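Local coordinates for protein angiotensin-converting enzyme (Anopheles gambiae, PDB 6S1Y) that is a zinc metalloprotease of the angiotensin-converting enzyme family, probably trimming short peptides from their carboxyl ends, at residues 38-42 with 339-343; 437-441 with 455-459. All blocks are in the same frame, centred on the assembly; numbering follows the deposited sequence.

In the fold
Contact 1 comes first along the chain. It joins the C-terminal part of helix 12-42 to strand 339-342, one half of an antiparallel two-stranded hairpin with 329-332. Contact 2 follows and joins the neighbouring helices 431-447 and 455-467. The two centres lie about 30 Å apart and the nearest atoms about 18 Å, so the contacts do not touch. Both are buried in the largely helical fold, and both come close to the bound gamma-glutamyl-glutamate. The side chain of Lys342 in contact 1 and that of Leu438 in contact 2 each come to about 7 Å from this ligand. Contact 1 thus links distant parts of the chain, whereas contact 2 is local.

Contact 1: residues 38-42 with 339-343; sequences WEYGS and VRIKQ
Arg340 lies over one face of the Trp38 indole. Its CZ sits 4.7 Å from the centroid of the Trp38 five-membered ring, a cation-pi contact 12° off the ring normal. Further back, Arg340 CD makes a CH-pi contact with the six-membered ring. The chain is extended from CG to NE, which carries it along the indole. The guanidinium stands steeply to the ring, its plane turned 69°. Arg340 NE salt-bridges Asp338.

Apolar contact continues at the far end of the indole, where Lys342 CB lies 3.9 Å from Trp38 CH2. Lys342 CD passes Ser42 OG at 3.7 Å.

Polar contact across the segments is slight. The bends of Lys342 at chi3 and chi4 bring NZ to Gly41 O, a weak hydrogen bond at 3.4 Å; its stronger partner is Val325 O. Within the helix, Ser42 OG donates to Trp38 O at 2.7 Å.

The strand belongs to the hairpin beside helix 349-368, which carries the zinc-binding HExxH motif. The indole has Arg340 over one face and Ser42 OG above the rim of the other, with Trp331 and Phe333 packed edge-to-face. Two buried cations thus join helix and hairpin mainly through aromatic and aliphatic contact.

Contact 2: residues 437-441 with 455-459; sequences TLDKY and YNCKF
Tyr441 reaches from helix 431-447 to the first turn of helix 455-467 and buries the most surface here. Its CG is anti to the backbone N (chi1 175°), and the ring extends toward the opposing backbone. The phenol OH donates a hydrogen bond to Tyr455 O at 2.7 Å. The donor sits above the carbonyl plane, with a C=O...O angle of 113°. The same carbonyl also accepts a weak helical bond from Phe459 N at 3.3 Å.

Phe459 comes next in buried surface. It turns an edge onto one face of the Tyr441 ring, with CD1 4.0 Å above the plane and over its centre. This is a T-shaped stack, with centroids 5.3 Å apart and planes at 74°. Phe459 CB also packs on Tyr441 CE1 at 3.6 Å. Leu438 CD2 meets the Phe459 edge at CE1, 4.0 Å away.

Tyr455 presents its CB to Tyr441 OH, while its own hydroxyl bonds Gln172. On the side turned away from Tyr441, Cys457 forms a disulfide with Cys602.

The contact joins two successive helices whose short segments run roughly antiparallel. The buried phenol meets its polar need at a helix carbonyl, and the aromatic stack helps hold its ring.

Contact 1: residues 38-42 with 339-343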
loop_
_atom_site.group_PDB
_atom_site.type_symbol
_atom_site.label_atom_id
_atom_site.label_comp_id
_atom_site.label_asym_id
_atom_site.label_seq_id
_atom_site.Cartn_x
_atom_site.Cartn_y
_atom_site.Cartn_z
ATOM N N TRP A 38 19.266 -1.447 -1.599
ATOM C CA TRP A 38 19.122 -1.507 -0.149
ATOM C C TRP A 38 20.100 -0.573 0.554
ATOM O O TRP A 38 19.731 0.123 1.510
ATOM C CB TRP A 38 19.324 -2.938 0.325
ATOM C CG TRP A 38 19.448 -3.068 1.789
ATOM C CD1 TRP A 38 20.604 -3.028 2.520
ATOM C CD2 TRP A 38 18.384 -3.278 2.729
ATOM N NE1 TRP A 38 20.321 -3.203 3.854
ATOM C CE2 TRP A 38 18.970 -3.361 4.012
ATOM C CE3 TRP A 38 16.994 -3.417 2.609
ATOM C CZ2 TRP A 38 18.214 -3.562 5.171
ATOM C CZ3 TRP A 38 16.240 -3.626 3.769
ATOM C CH2 TRP A 38 16.854 -3.687 5.029
ATOM N N GLU A 39 21.360 -0.559 0.118
ATOM C CA GLU A 39 22.355 0.258 0.801
ATOM C C GLU A 39 22.000 1.739 0.700
ATOM O O GLU A 39 22.109 2.489 1.678
ATOM C CB GLU A 39 23.741 -0.013 0.220
ATOM C CG GLU A 39 24.346 -1.340 0.683
ATOM C CD GLU A 39 24.580 -1.374 2.187
ATOM O OE1 GLU A 39 24.183 -2.365 2.843
ATOM O OE2 GLU A 39 25.146 -0.390 2.716
ATOM N N TYR A 40 21.558 2.178 -0.472
ATOM C CA TYR A 40 21.078 3.541 -0.592
ATOM C C TYR A 40 19.841 3.746 0.274
ATOM O O TYR A 40 19.772 4.698 1.069
ATOM C CB TYR A 40 20.809 3.850 -2.063
ATOM C CG TYR A 40 20.350 5.255 -2.303
ATOM C CD1 TYR A 40 21.179 6.334 -2.009
ATOM C CD2 TYR A 40 19.085 5.515 -2.823
ATOM C CE1 TYR A 40 20.758 7.627 -2.219
ATOM C CE2 TYR A 40 18.665 6.803 -3.049
ATOM C CZ TYR A 40 19.506 7.856 -2.747
ATOM O OH TYR A 40 19.086 9.146 -2.958
ATOM N N GLY A 41 18.861 2.844 0.165
ATOM C CA GLY A 41 17.640 3.002 0.939
ATOM C C GLY A 41 17.903 3.152 2.421
ATOM O O GLY A 41 17.194 3.897 3.112
ATOM N N SER A 42 18.936 2.468 2.923
ATOM C CA SER A 42 19.309 2.461 4.333
ATOM C C SER A 42 20.227 3.603 4.709
ATOM O O SER A 42 20.441 3.850 5.901
ATOM C CB SER A 42 20.034 1.160 4.688
ATOM O OG SER A 42 19.306 0.052 4.205
ATOM N N VAL A 339 15.987 -12.140 3.266
ATOM C CA VAL A 339 14.778 -11.335 3.187
ATOM C C VAL A 339 14.820 -10.354 4.345
ATOM O O VAL A 339 15.232 -10.716 5.457
ATOM C CB VAL A 339 13.505 -12.214 3.228
ATOM C CG1 VAL A 339 13.410 -13.074 1.961
ATOM C CG2 VAL A 339 13.480 -13.089 4.472
ATOM N N ARG A 340 14.414 -9.107 4.089
ATOM C CA ARG A 340 14.623 -8.075 5.091
ATOM C C ARG A 340 13.509 -7.037 5.071
ATOM O O ARG A 340 12.952 -6.704 4.024
ATOM C CB ARG A 340 15.962 -7.349 4.892
ATOM C CG ARG A 340 17.122 -8.253 4.574
ATOM C CD ARG A 340 18.422 -7.476 4.450
ATOM N NE ARG A 340 19.387 -8.199 3.624
ATOM C CZ ARG A 340 20.572 -7.723 3.264
ATOM N NH1 ARG A 340 20.952 -6.525 3.666
ATOM N NH2 ARG A 340 21.368 -8.450 2.492
ATOM N N ILE A 341 13.241 -6.493 6.253
ATOM C CA ILE A 341 12.331 -5.377 6.426
ATOM C C ILE A 341 13.131 -4.187 6.912
ATOM O O ILE A 341 14.016 -4.324 7.767
ATOM C CB ILE A 341 11.188 -5.730 7.408
ATOM C CG1 ILE A 341 10.195 -6.657 6.705
ATOM C CG2 ILE A 341 10.529 -4.463 7.952
ATOM C CD1 ILE A 341 9.088 -7.230 7.608
ATOM N N LYS A 342 12.812 -3.018 6.373
ATOM C CA LYS A 342 13.338 -1.749 6.852
ATOM C C LYS A 342 12.124 -0.937 7.286
ATOM O O LYS A 342 11.313 -0.518 6.449
ATOM C CB LYS A 342 14.148 -1.043 5.764
ATOM C CG LYS A 342 14.682 0.316 6.168
ATOM C CD LYS A 342 15.815 0.772 5.230
ATOM C CE LYS A 342 15.398 0.764 3.758
ATOM N NZ LYS A 342 14.492 1.888 3.411
ATOM N N GLN A 343 11.979 -0.744 8.590
ATOM C CA GLN A 343 10.818 -0.077 9.148
ATOM C C GLN A 343 11.246 0.740 10.351
ATOM O O GLN A 343 11.939 0.232 11.242
ATOM C CB GLN A 343 9.735 -1.086 9.555
ATOM C CG GLN A 343 8.436 -0.427 10.015
ATOM C CD GLN A 343 7.295 -1.416 10.192
ATOM O OE1 GLN A 343 7.302 -2.510 9.632
ATOM N NE2 GLN A 343 6.296 -1.022 10.980
#

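Contact 2: residues 437-441 with 455-459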
loop_
_atom_site.group_PDB
_atom_site.type_symbol
_atom_site.label_atom_id
_atom_site.label_comp_id
_atom_site.label_asym_id
_atom_site.label_seq_id
_atom_site.Cartn_x
_atom_site.Cartn_y
_atom_site.Cartn_z
ATOM N N THR A 437 -7.852 7.253 -6.667
ATOM C CA THR A 437 -7.538 8.554 -7.245
ATOM C C THR A 437 -6.053 8.703 -7.559
ATOM O O THR A 437 -5.688 9.480 -8.442
ATOM C CB THR A 437 -7.959 9.695 -6.314
ATOM O OG1 THR A 437 -7.363 9.495 -5.034
ATOM C CG2 THR A 437 -9.459 9.747 -6.140
ATOM N N LEU A 438 -5.178 8.012 -6.834
ATOM C CA LEU A 438 -3.749 8.211 -7.071
ATOM C C LEU A 438 -3.330 7.701 -8.453
ATOM O O LEU A 438 -2.549 8.361 -9.151
ATOM C CB LEU A 438 -2.918 7.526 -5.992
ATOM C CG LEU A 438 -2.670 8.273 -4.691
ATOM C CD1 LEU A 438 -1.425 7.705 -4.024
ATOM C CD2 LEU A 438 -2.489 9.762 -4.945
ATOM N N ASP A 439 -3.802 6.524 -8.855
ATOM C CA ASP A 439 -3.430 6.061 -10.184
ATOM C C ASP A 439 -4.356 6.584 -11.264
ATOM O O ASP A 439 -3.901 6.807 -12.391
ATOM C CB ASP A 439 -3.324 4.537 -10.199
ATOM C CG ASP A 439 -1.936 4.062 -9.687
ATOM O OD1 ASP A 439 -1.144 4.937 -9.278
ATOM O OD2 ASP A 439 -1.626 2.847 -9.713
ATOM N N LYS A 440 -5.624 6.853 -10.966
ATOM C CA LYS A 440 -6.431 7.531 -11.976
ATOM C C LYS A 440 -5.769 8.847 -12.343
ATOM O O LYS A 440 -5.651 9.182 -13.520
ATOM C CB LYS A 440 -7.862 7.742 -11.480
ATOM C CG LYS A 440 -8.843 8.230 -12.529
ATOM C CD LYS A 440 -10.166 8.683 -11.879
ATOM C CE LYS A 440 -11.231 9.145 -12.910
ATOM N NZ LYS A 440 -11.853 7.999 -13.613
ATOM N N TYR A 441 -5.258 9.572 -11.348
ATOM C CA TYR A 441 -4.523 10.797 -11.635
ATOM C C TYR A 441 -3.265 10.504 -12.440
ATOM O O TYR A 441 -2.994 11.167 -13.452
ATOM C CB TYR A 441 -4.162 11.520 -10.343
ATOM C CG TYR A 441 -3.309 12.736 -10.558
ATOM C CD1 TYR A 441 -3.867 13.923 -10.983
ATOM C CD2 TYR A 441 -1.937 12.702 -10.341
ATOM C CE1 TYR A 441 -3.093 15.040 -11.185
ATOM C CE2 TYR A 441 -1.158 13.825 -10.533
ATOM C CZ TYR A 441 -1.744 14.990 -10.953
ATOM O OH TYR A 441 -0.971 16.111 -11.137
ATOM N N TYR A 455 -1.670 20.466 -13.497
ATOM C CA TYR A 455 -1.286 19.312 -12.682
ATOM C C TYR A 455 -1.912 19.369 -11.289
ATOM O O TYR A 455 -2.436 18.366 -10.789
ATOM C CB TYR A 455 0.236 19.244 -12.553
ATOM C CG TYR A 455 0.981 18.473 -13.624
ATOM C CD1 TYR A 455 0.329 17.723 -14.581
ATOM C CD2 TYR A 455 2.360 18.485 -13.639
ATOM C CE1 TYR A 455 1.048 17.024 -15.538
ATOM C CE2 TYR A 455 3.080 17.788 -14.576
ATOM C CZ TYR A 455 2.438 17.062 -15.509
ATOM O OH TYR A 455 3.216 16.394 -16.414
ATOM N N ASN A 456 -1.874 20.533 -10.642
ATOM C CA ASN A 456 -2.257 20.541 -9.243
ATOM C C ASN A 456 -3.767 20.581 -9.067
ATOM O O ASN A 456 -4.308 19.860 -8.218
ATOM C CB ASN A 456 -1.608 21.705 -8.499
ATOM C CG ASN A 456 -1.372 21.371 -7.012
ATOM O OD1 ASN A 456 -1.119 20.208 -6.652
ATOM N ND2 ASN A 456 -1.482 22.382 -6.147
ATOM N N CYS A 457 -4.479 21.390 -9.855
ATOM C CA CYS A 457 -5.917 21.470 -9.619
ATOM C C CYS A 457 -6.661 20.239 -10.139
ATOM O O CYS A 457 -7.693 19.882 -9.570
ATOM C CB CYS A 457 -6.465 22.786 -10.186
ATOM S SG CYS A 457 -5.941 24.256 -9.089
ATOM N N LYS A 458 -6.155 19.535 -11.150
ATOM C CA LYS A 458 -6.789 18.267 -11.505
ATOM C C LYS A 458 -6.529 17.197 -10.444
ATOM O O LYS A 458 -7.367 16.315 -10.230
ATOM C CB LYS A 458 -6.326 17.792 -12.888
ATOM C CG LYS A 458 -7.088 18.476 -14.058
ATOM C CD LYS A 458 -8.555 18.061 -14.083
ATOM C CE LYS A 458 -9.301 18.544 -15.339
ATOM N NZ LYS A 458 -10.429 17.612 -15.694
ATOM N N PHE A 459 -5.403 17.276 -9.736
ATOM C CA PHE A 459 -5.181 16.389 -8.597
ATOM C C PHE A 459 -6.211 16.637 -7.500
ATOM O O PHE A 459 -6.980 15.739 -7.127
ATOM C CB PHE A 459 -3.775 16.593 -8.059
ATOM C CG PHE A 459 -3.477 15.797 -6.815
ATOM C CD1 PHE A 459 -3.281 14.421 -6.881
ATOM C CD2 PHE A 459 -3.325 16.435 -5.601
ATOM C CE1 PHE A 459 -2.977 13.685 -5.742
ATOM C CE2 PHE A 459 -3.021 15.725 -4.470
ATOM C CZ PHE A 459 -2.852 14.331 -4.537
#